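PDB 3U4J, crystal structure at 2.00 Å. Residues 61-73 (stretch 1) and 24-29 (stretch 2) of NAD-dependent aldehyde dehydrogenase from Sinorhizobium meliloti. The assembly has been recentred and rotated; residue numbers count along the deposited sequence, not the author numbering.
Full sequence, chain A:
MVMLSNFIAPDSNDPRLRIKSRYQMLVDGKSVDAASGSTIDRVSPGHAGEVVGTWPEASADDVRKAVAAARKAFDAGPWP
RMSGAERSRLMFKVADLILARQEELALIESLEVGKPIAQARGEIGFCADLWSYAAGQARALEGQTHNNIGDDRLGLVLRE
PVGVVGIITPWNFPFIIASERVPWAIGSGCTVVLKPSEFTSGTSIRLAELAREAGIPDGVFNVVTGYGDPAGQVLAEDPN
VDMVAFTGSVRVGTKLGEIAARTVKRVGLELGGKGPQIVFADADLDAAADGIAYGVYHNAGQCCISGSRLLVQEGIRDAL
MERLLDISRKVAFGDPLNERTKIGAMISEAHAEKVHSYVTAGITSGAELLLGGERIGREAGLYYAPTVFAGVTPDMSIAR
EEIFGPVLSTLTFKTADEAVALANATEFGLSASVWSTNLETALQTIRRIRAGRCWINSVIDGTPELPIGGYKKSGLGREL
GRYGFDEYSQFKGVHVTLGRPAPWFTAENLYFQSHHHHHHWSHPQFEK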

# COMPACT_ATOMS: atom_id res chain seq x y z
N ASP A 61 28.72 23.41 22.39
CA ASP A 61 27.88 24.57 22.14
C ASP A 61 27.66 24.88 20.65
O ASP A 61 26.59 25.34 20.27
CB ASP A 61 28.44 25.81 22.84
CG ASP A 61 28.21 25.77 24.35
OD1 ASP A 61 27.09 25.42 24.78
OD2 ASP A 61 29.15 26.10 25.11
N ASP A 62 28.69 24.67 19.83
CA ASP A 62 28.54 24.83 18.37
C ASP A 62 27.43 23.88 17.85
O ASP A 62 26.59 24.29 17.06
CB ASP A 62 29.87 24.52 17.63
CG ASP A 62 30.99 25.54 17.94
OD1 ASP A 62 32.18 25.12 18.00
OD2 ASP A 62 30.72 26.76 18.10
N VAL A 63 27.42 22.64 18.35
CA VAL A 63 26.45 21.64 17.93
C VAL A 63 25.04 21.99 18.38
O VAL A 63 24.10 21.86 17.60
CB VAL A 63 26.86 20.19 18.33
CG1 VAL A 63 25.79 19.17 17.87
CG2 VAL A 63 28.19 19.84 17.69
N ARG A 64 24.90 22.50 19.61
CA ARG A 64 23.58 22.92 20.10
C ARG A 64 23.01 24.07 19.28
O ARG A 64 21.79 24.11 19.06
CB ARG A 64 23.62 23.29 21.59
CG ARG A 64 23.82 22.07 22.53
CD ARG A 64 23.85 22.50 24.03
NE ARG A 64 24.69 21.58 24.79
CZ ARG A 64 25.85 21.89 25.33
NH1 ARG A 64 26.33 23.13 25.26
NH2 ARG A 64 26.54 20.97 25.98
N LYS A 65 23.86 24.98 18.82
CA LYS A 65 23.44 26.03 17.88
C LYS A 65 22.82 25.47 16.58
O LYS A 65 21.85 26.02 16.08
CB LYS A 65 24.62 26.93 17.48
CG LYS A 65 24.87 28.10 18.46
CD LYS A 65 26.02 29.02 18.00
CE LYS A 65 26.52 29.92 19.17
NZ LYS A 65 27.83 30.57 18.81
N ALA A 66 23.45 24.45 16.01
CA ALA A 66 22.90 23.78 14.82
C ALA A 66 21.54 23.13 15.11
O ALA A 66 20.59 23.28 14.32
CB ALA A 66 23.88 22.73 14.35
N VAL A 67 21.46 22.42 16.24
CA VAL A 67 20.21 21.87 16.74
C VAL A 67 19.16 22.95 16.90
O VAL A 67 18.00 22.77 16.49
CB VAL A 67 20.42 21.09 18.09
CG1 VAL A 67 19.07 20.63 18.70
CG2 VAL A 67 21.35 19.88 17.89
N ALA A 68 19.54 24.10 17.48
CA ALA A 68 18.57 25.18 17.65
C ALA A 68 18.10 25.71 16.28
O ALA A 68 16.97 26.11 16.16
CB ALA A 68 19.15 26.36 18.52
N ALA A 69 18.97 25.72 15.27
CA ALA A 69 18.56 26.20 13.92
C ALA A 69 17.57 25.22 13.27
O ALA A 69 16.58 25.63 12.68
CB ALA A 69 19.76 26.39 13.03
N ALA A 70 17.81 23.92 13.43
CA ALA A 70 16.89 22.89 12.93
C ALA A 70 15.57 22.96 13.66
O ALA A 70 14.52 22.81 13.06
CB ALA A 70 17.50 21.49 13.09
N ARG A 71 15.64 23.16 14.97
CA ARG A 71 14.44 23.35 15.80
C ARG A 71 13.57 24.53 15.31
O ARG A 71 12.35 24.39 15.13
CB ARG A 71 14.86 23.54 17.26
CG ARG A 71 13.73 23.35 18.30
CD ARG A 71 13.36 21.87 18.49
NE ARG A 71 12.13 21.57 17.76
CZ ARG A 71 11.63 20.36 17.56
NH1 ARG A 71 12.23 19.28 18.03
NH2 ARG A 71 10.51 20.24 16.87
N LYS A 72 14.21 25.67 15.09
CA LYS A 72 13.52 26.86 14.59
C LYS A 72 12.98 26.59 13.19
O LYS A 72 11.82 26.88 12.91
CB LYS A 72 14.48 28.06 14.59
CG LYS A 72 13.81 29.37 14.10
CD LYS A 72 14.74 30.62 14.23
CE LYS A 72 16.15 30.39 13.63
NZ LYS A 72 16.85 31.66 13.21
N ALA A 73 13.80 25.97 12.33
CA ALA A 73 13.35 25.64 10.96
C ALA A 73 12.10 24.78 10.95
O ALA A 73 11.21 25.00 10.15
CB ALA A 73 14.47 24.98 10.14
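Stretch 2 24-29: QMLVDG

Stretch 2 lies along one side of the helix to which residues 61-73 belong. Met 25, Leu 26 and Val 27 form a short strand, which gives way at Asp 28 and Gly 29 to residues outside the strand, both with positive phi. Strand and helix run in broadly the same sense: their N-to-C directions differ by 39°, and their axes come within 8.7 Å. Successive strand residues point to alternate sides, so Met 25 and Val 27 direct their CA-to-CB bonds toward the helix while Leu 26 makes no contact with it. The helix answers with residues spaced three or four apart, Asp 62, Ala 66, Ala 69 and Lys 72, which recur along the same side.

Val 27 covers the most surface. Its CG1 atom lies 3.6 Å from CA of Ala 66 and 3.8 Å from the backbone O of Lys 65, while its CG2 packs 3.9 Å from CB of Ala 66. The same CG1 is 4.1 Å from CB of Ala 69. A branched, apolar side chain suits this place, since its two methyl groups fill the shallow surface left by small alanine side chains. Alanine in turn lets the backbones draw close: the CA atoms of Ala 66 and Val 27 are 5.3 Å apart, and those of Ala 69 and Asp 28 only 5.1 Å.

Asp 28 contributes nearly as much surface and combines packing with polar contacts. Its backbone, at phi 56° and psi 38°, has left the extended conformation of the strand, and its CA-to-CB bond points sideways. CB rests 3.6 Å from CB of Ala 69, and the carboxylate reaches beyond this contact. There OD2 accepts a hydrogen bond from Lys 72, with NZ 2.9 Å from OD2, as part of a salt bridge. The long lysine chain, t at chi1 and chi2 and p at chi3, carries its charge to the acid while remaining exposed to solvent. The other carboxylate oxygen is served by a water, which donates to Asp 28 OD1 and to Ala 69 O, each at 2.8 Å, and so links the side chain to the helix backbone.

At the opposite end of the contact, Met 25, present as selenomethionine, is m, t, m along its side chain, and its CE lies 4.0 Å from CB of Asp 62. The aspartate thus offers its aliphatic carbon to the methyl group, while its carboxylate oxygens are hydrogen-bonded outside these two stretches.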

# COMPACT_ATOMS: atom_id res chain seq x y z
N GLN A 24 33.83 25.31 6.03
CA GLN A 24 33.13 25.80 7.20
C GLN A 24 31.87 24.99 7.49
O GLN A 24 31.25 24.40 6.57
CB GLN A 24 32.77 27.27 7.01
CG GLN A 24 33.98 28.24 7.09
CD GLN A 24 33.53 29.67 6.95
OE1 GLN A 24 33.03 30.07 5.89
NE2 GLN A 24 33.66 30.44 8.02
N MSE A 25 31.47 24.97 8.76
CA MSE A 25 30.18 24.41 9.14
C MSE A 25 29.07 25.21 8.50
O MSE A 25 29.30 26.33 8.02
CB MSE A 25 30.03 24.36 10.66
CG MSE A 25 31.04 23.42 11.31
SE MSE A 25 30.64 23.24 13.23
CE MSE A 25 31.47 24.84 13.93
N LEU A 26 27.87 24.66 8.46
CA LEU A 26 26.77 25.43 7.89
C LEU A 26 25.59 25.31 8.82
O LEU A 26 25.03 24.25 8.99
CB LEU A 26 26.50 24.97 6.45
CG LEU A 26 25.34 25.43 5.54
CD1 LEU A 26 24.47 26.54 6.01
CD2 LEU A 26 25.84 25.63 4.09
N VAL A 27 25.23 26.44 9.44
CA VAL A 27 24.19 26.48 10.45
C VAL A 27 23.25 27.65 10.19
O VAL A 27 23.70 28.79 10.06
CB VAL A 27 24.84 26.61 11.86
CG1 VAL A 27 23.80 26.75 12.94
CG2 VAL A 27 25.73 25.38 12.14
N ASP A 28 21.96 27.36 10.11
CA ASP A 28 20.91 28.36 9.90
C ASP A 28 21.21 29.16 8.64
O ASP A 28 21.05 30.38 8.60
CB ASP A 28 20.78 29.32 11.12
CG ASP A 28 19.44 30.01 11.17
OD1 ASP A 28 18.49 29.50 10.55
OD2 ASP A 28 19.32 31.06 11.87
N GLY A 29 21.72 28.46 7.63
CA GLY A 29 21.98 29.05 6.33
C GLY A 29 23.29 29.79 6.20
O GLY A 29 23.57 30.30 5.11
O HOH W 1 16.30 28.10 11.45